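Local atomic coordinates of USG-1 protein homolog (Pseudomonas aeruginosa, PDB entry 2HJS), a protein that probably acts as an NAD(P)-dependent oxidoreductase of the aspartate-semialdehyde dehydrogenase family, although its own reaction has not been established. Residues 37-42 with 58-64; 69-75 with 92-98. Residues are numbered along the deposited sequence.

Contact 1. Residues 37-42 with 58-64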
loop_
_atom_site.group_PDB
_atom_site.type_symbol
_atom_site.label_atom_id
_atom_site.label_comp_id
_atom_site.label_asym_id
_atom_site.label_seq_id
_atom_site.Cartn_x
_atom_site.Cartn_y
_atom_site.Cartn_z
ATOM N N HIS A 37 -2.354 34.889 -18.126
ATOM C CA HIS A 37 -1.429 34.457 -19.157
ATOM C C HIS A 37 -1.055 33.003 -18.927
ATOM O O HIS A 37 -0.499 32.655 -17.875
ATOM C CB HIS A 37 -0.170 35.335 -19.137
ATOM C CG HIS A 37 -0.450 36.784 -19.345
ATOM N ND1 HIS A 37 -0.707 37.313 -20.592
ATOM C CD2 HIS A 37 -0.536 37.816 -18.473
ATOM C CE1 HIS A 37 -0.933 38.612 -20.482
ATOM N NE2 HIS A 37 -0.827 38.944 -19.208
ATOM N N LEU A 38 -1.371 32.159 -19.903
ATOM C CA LEU A 38 -1.058 30.740 -19.866
ATOM C C LEU A 38 0.253 30.447 -20.597
ATOM O O LEU A 38 0.428 30.827 -21.737
ATOM C CB LEU A 38 -2.200 29.937 -20.489
ATOM C CG LEU A 38 -3.617 30.148 -19.942
ATOM C CD1 LEU A 38 -4.610 29.141 -20.535
ATOM C CD2 LEU A 38 -3.635 30.071 -18.432
ATOM N N LEU A 39 1.177 29.761 -19.936
ATOM C CA LEU A 39 2.480 29.523 -20.532
ATOM C C LEU A 39 2.891 28.088 -20.429
ATOM O O LEU A 39 2.498 27.393 -19.503
ATOM C CB LEU A 39 3.536 30.421 -19.885
ATOM C CG LEU A 39 3.201 31.911 -19.908
ATOM C CD1 LEU A 39 3.954 32.605 -18.803
ATOM C CD2 LEU A 39 3.494 32.538 -21.293
ATOM N N ALA A 40 3.688 27.649 -21.392
ATOM C CA ALA A 40 4.268 26.311 -21.376
ATOM C C ALA A 40 5.589 26.336 -22.137
ATOM O O ALA A 40 5.990 27.373 -22.630
ATOM C CB ALA A 40 3.310 25.313 -21.988
ATOM N N SER A 41 6.266 25.196 -22.221
ATOM C CA SER A 41 7.474 25.076 -23.034
ATOM C C SER A 41 7.109 25.125 -24.510
ATOM O O SER A 41 5.998 24.736 -24.880
ATOM C CB SER A 41 8.214 23.785 -22.703
ATOM O OG SER A 41 8.743 23.850 -21.384
ATOM N N ALA A 42 8.033 25.611 -25.343
ATOM C CA ALA A 42 7.820 25.737 -26.800
ATOM C C ALA A 42 7.104 24.523 -27.433
ATOM O O ALA A 42 6.358 24.675 -28.407
ATOM C CB ALA A 42 9.144 26.022 -27.510
ATOM N N VAL A 58 -1.984 29.480 -25.388
ATOM C CA VAL A 58 -0.837 29.183 -24.504
ATOM C C VAL A 58 0.424 29.749 -25.171
ATOM O O VAL A 58 0.698 29.435 -26.330
ATOM C CB VAL A 58 -0.670 27.662 -24.251
ATOM C CG1 VAL A 58 0.570 27.383 -23.419
ATOM C CG2 VAL A 58 -1.917 27.081 -23.565
ATOM N N GLY A 59 1.166 30.590 -24.445
ATOM C CA GLY A 59 2.402 31.204 -24.942
ATOM C C GLY A 59 3.645 30.477 -24.464
ATOM O O GLY A 59 3.569 29.632 -23.574
ATOM N N ASP A 60 4.786 30.787 -25.072
ATOM C CA ASP A 60 6.057 30.146 -24.738
ATOM C C ASP A 60 6.623 30.837 -23.506
ATOM O O ASP A 60 6.856 32.037 -23.534
ATOM C CB ASP A 60 7.028 30.263 -25.926
ATOM C CG ASP A 60 8.361 29.520 -25.710
ATOM O OD1 ASP A 60 8.690 29.051 -24.586
ATOM O OD2 ASP A 60 9.111 29.409 -26.707
ATOM N N VAL A 61 6.832 30.080 -22.427
ATOM C CA VAL A 61 7.453 30.630 -21.218
ATOM C C VAL A 61 8.799 31.338 -21.498
ATOM O O VAL A 61 9.106 32.338 -20.858
ATOM C CB VAL A 61 7.572 29.583 -20.073
ATOM C CG1 VAL A 61 8.531 28.443 -20.439
ATOM C CG2 VAL A 61 7.982 30.253 -18.765
ATOM N N ASP A 62 9.573 30.841 -22.466
ATOM C CA ASP A 62 10.881 31.430 -22.782
ATOM C C ASP A 62 10.788 32.876 -23.288
ATOM O O ASP A 62 11.689 33.670 -23.047
ATOM C CB ASP A 62 11.668 30.567 -23.775
ATOM C CG ASP A 62 12.192 29.275 -23.154
ATOM O OD1 ASP A 62 12.108 29.102 -21.919
ATOM O OD2 ASP A 62 12.703 28.421 -23.913
ATOM N N SER A 63 9.685 33.201 -23.964
ATOM C CA SER A 63 9.443 34.535 -24.530
ATOM C C SER A 63 8.777 35.530 -23.579
ATOM O O SER A 63 8.674 36.698 -23.914
ATOM C CB SER A 63 8.547 34.416 -25.766
ATOM O OG SER A 63 9.189 33.702 -26.809
ATOM N N PHE A 64 8.319 35.074 -22.412
ATOM C CA PHE A 64 7.376 35.857 -21.593
ATOM C C PHE A 64 8.013 36.930 -20.720
ATOM O O PHE A 64 9.045 36.679 -20.088
ATOM C CB PHE A 64 6.518 34.922 -20.719
ATOM C CG PHE A 64 5.376 35.620 -20.009
ATOM C CD1 PHE A 64 4.247 36.045 -20.718
ATOM C CD2 PHE A 64 5.421 35.838 -18.625
ATOM C CE1 PHE A 64 3.181 36.674 -20.066
ATOM C CE2 PHE A 64 4.357 36.466 -17.966
ATOM C CZ PHE A 64 3.240 36.894 -18.697
HETATM O O HOH W 1 10.288 26.451 -23.905
#
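The side chain to look at first is Leu39. It leaves the strand on the side where Val61 and Phe64 pack, and its m,t rotamer puts CD1 over the flat of the Phe64 ring: Leu39 CD1 sits 3.7 Å from the ring centroid and 20° off the ring normal, a clear CH-pi contact. Leu39 CB meets Val61 CB at 4.1 Å. Phe64, with chi1 near 180°, also comes against His37, whose CG is 3.7 Å from Phe64 CE1; the two rings meet obliquely, with planes at 53°. There is no side chain on Gly59, and Leu39 CD2 lies close to where a CB would be. On the other face Ala40 CB touches Val58 CG1 at 3.7 Å.

The backbones run parallel. Gly59 N donates to Leu38 O (2.8 Å), Ala40 N to Gly59 O (3.0 Å) and Val61 N to Ala40 O (2.8 Å). Past Asp60, segment 58-64 leaves the sheet in a short 3-10 turn, where Asp62 N donates to Asp60 OD1 (2.9 Å), an Asx turn. Asp60 OD1 also holds a water (3.1 Å) that accepts from Ala42 N at 2.8 Å. Strand 9-12 flanks strand 36-40 across from this pairing, with Ala10 and Val12 against Leu39, so the contact belongs to the side of the mixed sheet beyond strand 9-12, in a Rossmann-type nucleotide-binding domain.

Contact 2. Residues 69-75 with 92-98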
loop_
_atom_site.group_PDB
_atom_site.type_symbol
_atom_site.label_atom_id
_atom_site.label_comp_id
_atom_site.label_asym_id
_atom_site.label_seq_id
_atom_site.Cartn_x
_atom_site.Cartn_y
_atom_site.Cartn_z
ATOM N N VAL A 69 3.102 40.589 -15.044
ATOM C CA VAL A 69 2.214 39.977 -14.089
ATOM C C VAL A 69 2.656 40.297 -12.653
ATOM O O VAL A 69 3.850 40.623 -12.369
ATOM C CB VAL A 69 2.029 38.427 -14.367
ATOM C CG1 VAL A 69 1.233 38.232 -15.633
ATOM C CG2 VAL A 69 3.371 37.697 -14.515
ATOM N N GLY A 70 1.692 40.200 -11.741
ATOM C CA GLY A 70 1.949 40.374 -10.316
ATOM C C GLY A 70 2.058 39.073 -9.516
ATOM O O GLY A 70 2.609 39.077 -8.419
ATOM N N LEU A 71 1.511 37.975 -10.043
ATOM C CA LEU A 71 1.572 36.643 -9.419
ATOM C C LEU A 71 1.726 35.538 -10.490
ATOM O O LEU A 71 1.099 35.637 -11.555
ATOM C CB LEU A 71 0.302 36.368 -8.579
ATOM C CG LEU A 71 0.123 34.992 -7.878
ATOM C CD1 LEU A 71 1.228 34.708 -6.813
ATOM C CD2 LEU A 71 -1.255 34.915 -7.214
ATOM N N ALA A 72 2.551 34.497 -10.206
ATOM C CA ALA A 72 2.770 33.373 -11.127
ATOM C C ALA A 72 2.701 32.044 -10.389
ATOM O O ALA A 72 3.355 31.851 -9.357
ATOM C CB ALA A 72 4.083 33.484 -11.862
ATOM N N PHE A 73 1.885 31.142 -10.926
ATOM C CA PHE A 73 1.867 29.763 -10.468
ATOM C C PHE A 73 2.764 28.967 -11.389
ATOM O O PHE A 73 2.504 28.915 -12.601
ATOM C CB PHE A 73 0.453 29.220 -10.548
ATOM C CG PHE A 73 -0.513 29.923 -9.633
ATOM C CD1 PHE A 73 -0.635 29.529 -8.290
ATOM C CD2 PHE A 73 -1.310 30.970 -10.106
ATOM C CE1 PHE A 73 -1.546 30.162 -7.434
ATOM C CE2 PHE A 73 -2.229 31.629 -9.252
ATOM C CZ PHE A 73 -2.357 31.211 -7.914
ATOM N N PHE A 74 3.818 28.367 -10.834
ATOM C CA PHE A 74 4.699 27.504 -11.606
ATOM C C PHE A 74 4.289 26.044 -11.378
ATOM O O PHE A 74 4.615 25.449 -10.357
ATOM C CB PHE A 74 6.169 27.735 -11.224
ATOM C CG PHE A 74 6.838 28.873 -11.963
ATOM C CD1 PHE A 74 6.466 30.202 -11.735
ATOM C CD2 PHE A 74 7.857 28.616 -12.884
ATOM C CE1 PHE A 74 7.084 31.260 -12.440
ATOM C CE2 PHE A 74 8.489 29.660 -13.568
ATOM C CZ PHE A 74 8.095 30.978 -13.353
ATOM N N ALA A 75 3.553 25.497 -12.338
ATOM C CA ALA A 75 3.067 24.131 -12.291
ATOM C C ALA A 75 3.704 23.320 -13.420
ATOM O O ALA A 75 3.079 22.411 -13.969
ATOM C CB ALA A 75 1.530 24.122 -12.416
ATOM N N GLY A 92 9.411 41.236 -10.206
ATOM C CA GLY A 92 8.410 41.885 -9.300
ATOM C C GLY A 92 7.241 40.958 -9.092
ATOM O O GLY A 92 6.316 41.234 -8.307
ATOM N N CYS A 93 7.315 39.814 -9.764
ATOM C CA CYS A 93 6.238 38.874 -9.781
ATOM C C CYS A 93 6.390 37.852 -8.635
ATOM O O CYS A 93 7.433 37.210 -8.497
ATOM C CB CYS A 93 6.189 38.235 -11.186
ATOM S SG CYS A 93 5.029 36.794 -11.288
ATOM N N SER A 94 5.356 37.716 -7.800
ATOM C CA SER A 94 5.390 36.771 -6.704
ATOM C C SER A 94 5.205 35.379 -7.301
ATOM O O SER A 94 4.423 35.189 -8.236
ATOM C CB SER A 94 4.273 37.050 -5.706
ATOM O OG SER A 94 4.601 38.104 -4.831
ATOM N N VAL A 95 5.922 34.404 -6.774
ATOM C CA VAL A 95 5.916 33.083 -7.393
ATOM C C VAL A 95 5.454 32.048 -6.420
ATOM O O VAL A 95 5.946 31.982 -5.283
ATOM C CB VAL A 95 7.311 32.725 -7.955
ATOM C CG1 VAL A 95 7.344 31.298 -8.489
ATOM C CG2 VAL A 95 7.696 33.702 -9.047
ATOM N N ILE A 96 4.514 31.221 -6.860
ATOM C CA ILE A 96 4.205 30.001 -6.137
ATOM C C ILE A 96 4.629 28.815 -7.008
ATOM O O ILE A 96 4.040 28.584 -8.068
ATOM C CB ILE A 96 2.722 29.908 -5.757
ATOM C CG1 ILE A 96 2.366 30.996 -4.741
ATOM C CG2 ILE A 96 2.372 28.514 -5.160
ATOM C CD1 ILE A 96 0.896 31.318 -4.780
ATOM N N ASP A 97 5.655 28.085 -6.567
ATOM C CA ASP A 97 6.230 27.017 -7.364
ATOM C C ASP A 97 5.786 25.648 -6.853
ATOM O O ASP A 97 6.092 25.284 -5.734
ATOM C CB ASP A 97 7.760 27.110 -7.315
ATOM C CG ASP A 97 8.456 25.971 -8.080
ATOM O OD1 ASP A 97 7.824 25.345 -8.968
ATOM O OD2 ASP A 97 9.645 25.691 -7.777
ATOM N N LEU A 98 5.068 24.892 -7.677
ATOM C CA LEU A 98 4.534 23.614 -7.245
ATOM C C LEU A 98 5.544 22.457 -7.430
ATOM O O LEU A 98 5.285 21.359 -6.996
ATOM C CB LEU A 98 3.222 23.305 -7.968
ATOM C CG LEU A 98 1.973 24.188 -7.659
ATOM C CD1 LEU A 98 1.994 25.634 -8.275
ATOM C CD2 LEU A 98 0.754 23.502 -8.144
HETATM O O HOH W 2 4.210 40.596 -5.952
#
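Strands 71-74 and 94-97 run side by side in the same direction, their axes 4.7 Å apart at closest approach and 17° from parallel. Five hydrogen bonds pass back and forth between them: Ser94 N to Gly70 O (3.1 Å), then Ala72 N to Ser94 O, Ile96 N to Ala72 O, Phe74 N to Ile96 O and Leu98 N to Phe74 O, each of these four 2.8 Å. At the start of the second segment Gly92 ends the preceding helix in a Schellman motif with positive phi, turning the chain into the strand. A water bonded to Gly92 O (3.2 Å) and Ser94 OG (2.8 Å) sits beside this turn; Ser94 OG is also hydrogen-bonded to the backbone N of Phe126.

Helix 78-90 makes the connection, so this is a beta-alpha-beta crossover of the Rossmann-type domain. The helix covers the face bearing Ala72, Val95 and Phe74, where Ala85 and Ala88 meet Val95. On that face Phe74 CD1 touches Val95 CG1 at 3.5 Å, and nearer the start Ala72 CB rests on Cys93 SG, also at 3.5 Å. Asp97 turns its carboxylate to Ser99 and to Ser81 of the helix. The opposite face carries Leu71, Phe73 and Ile96: Ile96 CD1 lies 4.0 Å from Leu71 CD1 and 3.8 Å from Phe73 CE1. Helix 317-336 lies against Leu71 and Ile96 through Leu333, while Leu22 and Leu26 of helix 17-28 pack on Phe73.

Overall arrangement
Both contacts are parallel strand pairings in one sheet of the NAD-binding domain, and strand 9-12 lies between them: it hydrogen-bonds through its backbone to His37 and Leu39 of contact 1 and to Leu71 and Phe73 of contact 2. Their centres are about 13 Å apart, yet they touch directly, with His37 CD2 3.4 Å from Val69 CG1 and Phe64 CE2 3.8 Å from Val69 CG2. The two follow one another in sequence, strand 54-60 leading on to strand 71-74. His84 of helix 78-90 reaches both, hydrogen-bonded to Asp62 and packing against Val61 and Phe74. The side chain of His37 is about 6 Å from a bound DIO (1,4-diethylene dioxide), probably from the crystallisation liquor.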